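Local coordinates for uncharacterized peroxidase-related protein (Silicibacter sp., PDB 2PFX) that is uncharacterised but, as a peroxidase-related member of the AhpD-like carboxymuconolactone decarboxylase family, probably acts as an oxidoreductase, at residues 85-90 / 179-184. Sequence-based numbering, arbitrary orientation.
Sequences KCFYCL and AMMPNA
Tyr88 and Met180 make a Met-aromatic contact: the selenium of this selenomethionine sits over the centre of the phenol ring, SE 4.0 Å from the Tyr88 centroid and 8° off the ring normal. With CG anti to the backbone N (chi1 -168°), Met180 CG comes 3.7 Å from Tyr88 CD2. Met181, also a selenomethionine, places CE at the edge of the Phe87 ring in one of its two conformers, a less certain contact.

Pro182 packs against both aromatics. Its CD comes within 3.4 Å of Phe87 CE2, the two side chains crossing at about a right angle, while Tyr88 CD2 lies 3.3 Å from Pro182 N; proline offers a rigid apolar ring and no N-H to leave buried here, and the wholly apolar Phe87 ring suits this buried neighbour. An alanine in place of Phe87 would probably leave a gap beside Pro182 CG and CD.

No direct hydrogen bond joins the segments, but a water accepts from Tyr88 N and donates to Met180 O, 3.0 Å from each. Cys86 N-caps the helix through a weak bond from Cys89 N to Cys86 SG; the two have the Cys-x-x-Cys spacing of AhpD's redox pair, consistent with a similar role.

The contact thus joins the start of helix 87-101 to the loop leaving helix 155-178. Beyond it, Tyr88 adds to its ring face a hydroxyl hydrogen-bonded to Val40 N in helix 39-44, and Met109 of a second subunit packs on Phe87.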
loop_
_atom_site.group_PDB
_atom_site.type_symbol
_atom_site.label_atom_id
_atom_site.label_comp_id
_atom_site.label_asym_id
_atom_site.label_seq_id
_atom_site.Cartn_x
_atom_site.Cartn_y
_atom_site.Cartn_z
ATOM N N LYS A 85 -4.928 -4.673 -13.376
ATOM C CA LYS A 85 -4.042 -4.492 -14.529
ATOM C C LYS A 85 -3.863 -5.775 -15.326
ATOM O O LYS A 85 -2.772 -6.206 -15.719
ATOM C CB LYS A 85 -2.703 -3.902 -14.073
ATOM C CG LYS A 85 -2.833 -2.624 -13.275
ATOM C CD LYS A 85 -1.810 -1.532 -13.477
ATOM C CE LYS A 85 -2.349 -0.264 -14.114
ATOM N NZ LYS A 85 -2.414 0.930 -13.222
ATOM N N CYS A 86 -5.011 -6.395 -15.583
ATOM C CA CYS A 86 -5.108 -7.593 -16.383
ATOM C C CYS A 86 -5.256 -7.300 -17.868
ATOM O O CYS A 86 -6.327 -6.976 -18.355
ATOM C CB CYS A 86 -6.308 -8.433 -15.924
ATOM S SG CYS A 86 -6.257 -10.026 -16.836
ATOM N N PHE A 87 -4.167 -7.425 -18.616
ATOM C CA PHE A 87 -4.159 -7.202 -20.060
ATOM C C PHE A 87 -5.222 -7.986 -20.813
ATOM O O PHE A 87 -5.925 -7.374 -21.626
ATOM C CB PHE A 87 -2.758 -7.548 -20.624
ATOM C CG PHE A 87 -2.593 -7.247 -22.103
ATOM C CD1 PHE A 87 -2.782 -6.004 -22.668
ATOM C CD2 PHE A 87 -2.254 -8.287 -22.959
ATOM C CE1 PHE A 87 -2.667 -5.799 -24.028
ATOM C CE2 PHE A 87 -2.113 -8.082 -24.308
ATOM C CZ PHE A 87 -2.315 -6.831 -24.872
ATOM N N TYR A 88 -5.328 -9.298 -20.601
ATOM C CA TYR A 88 -6.267 -10.130 -21.337
ATOM C C TYR A 88 -7.666 -9.509 -21.215
ATOM O O TYR A 88 -8.408 -9.324 -22.181
ATOM C CB TYR A 88 -6.277 -11.614 -20.887
ATOM C CG TYR A 88 -7.287 -12.426 -21.681
ATOM C CD1 TYR A 88 -8.637 -12.578 -21.391
ATOM C CD2 TYR A 88 -6.846 -13.111 -22.822
ATOM C CE1 TYR A 88 -9.499 -13.314 -22.141
ATOM C CE2 TYR A 88 -7.705 -13.861 -23.596
ATOM C CZ TYR A 88 -9.032 -13.963 -23.262
ATOM O OH TYR A 88 -9.930 -14.703 -23.985
ATOM N N CYS A 89 -8.047 -9.334 -19.956
ATOM C CA CYS A 89 -9.438 -9.051 -19.637
ATOM C C CYS A 89 -9.742 -7.610 -20.012
ATOM O O CYS A 89 -10.860 -7.306 -20.419
ATOM C CB CYS A 89 -9.669 -9.335 -18.148
ATOM S SG CYS A 89 -9.449 -11.087 -17.700
ATOM N N LEU A 90 -8.743 -6.734 -19.897
ATOM C CA LEU A 90 -8.957 -5.329 -20.257
ATOM C C LEU A 90 -9.233 -5.218 -21.752
ATOM O O LEU A 90 -10.064 -4.429 -22.200
ATOM C CB LEU A 90 -7.787 -4.454 -19.836
ATOM C CG LEU A 90 -7.760 -4.038 -18.359
ATOM C CD1 LEU A 90 -6.392 -3.541 -17.919
ATOM C CD2 LEU A 90 -8.849 -2.982 -18.123
ATOM N N ALA A 179 0.197 -15.608 -18.292
ATOM C CA ALA A 179 0.501 -14.792 -19.446
ATOM C C ALA A 179 -0.452 -15.111 -20.588
ATOM O O ALA A 179 -0.064 -15.283 -21.743
ATOM C CB ALA A 179 1.952 -14.975 -19.852
HETATM N N MSE A 180 -1.735 -15.157 -20.247
HETATM C CA MSE A 180 -2.794 -15.394 -21.221
HETATM C C MSE A 180 -2.925 -14.216 -22.169
HETATM O O MSE A 180 -3.024 -13.054 -21.765
HETATM C CB MSE A 180 -4.128 -15.641 -20.517
HETATM C CG MSE A 180 -5.207 -16.163 -21.442
HETATM SE SE MSE A 180 -6.845 -16.367 -20.484
HETATM C CE MSE A 180 -6.301 -17.917 -19.497
HETATM N N MSE A 181 -2.925 -14.518 -23.472
HETATM C CA MSE A 181 -2.914 -13.418 -24.435
HETATM C C MSE A 181 -4.250 -13.198 -25.099
HETATM O O MSE A 181 -4.874 -14.138 -25.604
HETATM C CB MSE A 181 -1.841 -13.742 -25.484
HETATM C CG MSE A 181 -0.431 -13.458 -25.004
HETATM SE SE MSE A 181 -0.102 -11.629 -24.509
HETATM C CE MSE A 181 -0.293 -11.019 -26.341
ATOM N N PRO A 182 -4.734 -11.963 -25.133
ATOM C CA PRO A 182 -5.998 -11.734 -25.863
ATOM C C PRO A 182 -5.864 -11.819 -27.380
ATOM O O PRO A 182 -4.855 -11.506 -28.013
ATOM C CB PRO A 182 -6.363 -10.332 -25.385
ATOM C CG PRO A 182 -5.031 -9.685 -25.161
ATOM C CD PRO A 182 -4.178 -10.747 -24.520
ATOM N N ASN A 183 -6.947 -12.291 -28.018
ATOM C CA ASN A 183 -7.019 -12.430 -29.457
ATOM C C ASN A 183 -6.757 -11.086 -30.104
ATOM O O ASN A 183 -7.305 -10.052 -29.745
ATOM C CB ASN A 183 -8.388 -12.936 -29.933
ATOM C CG ASN A 183 -8.803 -14.253 -29.318
ATOM O OD1 ASN A 183 -8.979 -14.289 -28.097
ATOM N ND2 ASN A 183 -8.957 -15.296 -30.133
ATOM N N ALA A 184 -5.902 -11.096 -31.117
ATOM C CA ALA A 184 -5.485 -9.829 -31.717
ATOM C C ALA A 184 -6.662 -9.048 -32.276
ATOM O O ALA A 184 -6.582 -7.822 -32.352
ATOM C CB ALA A 184 -4.441 -10.109 -32.789
HETATM O O HOH W 1 -3.479 -11.307 -19.340
#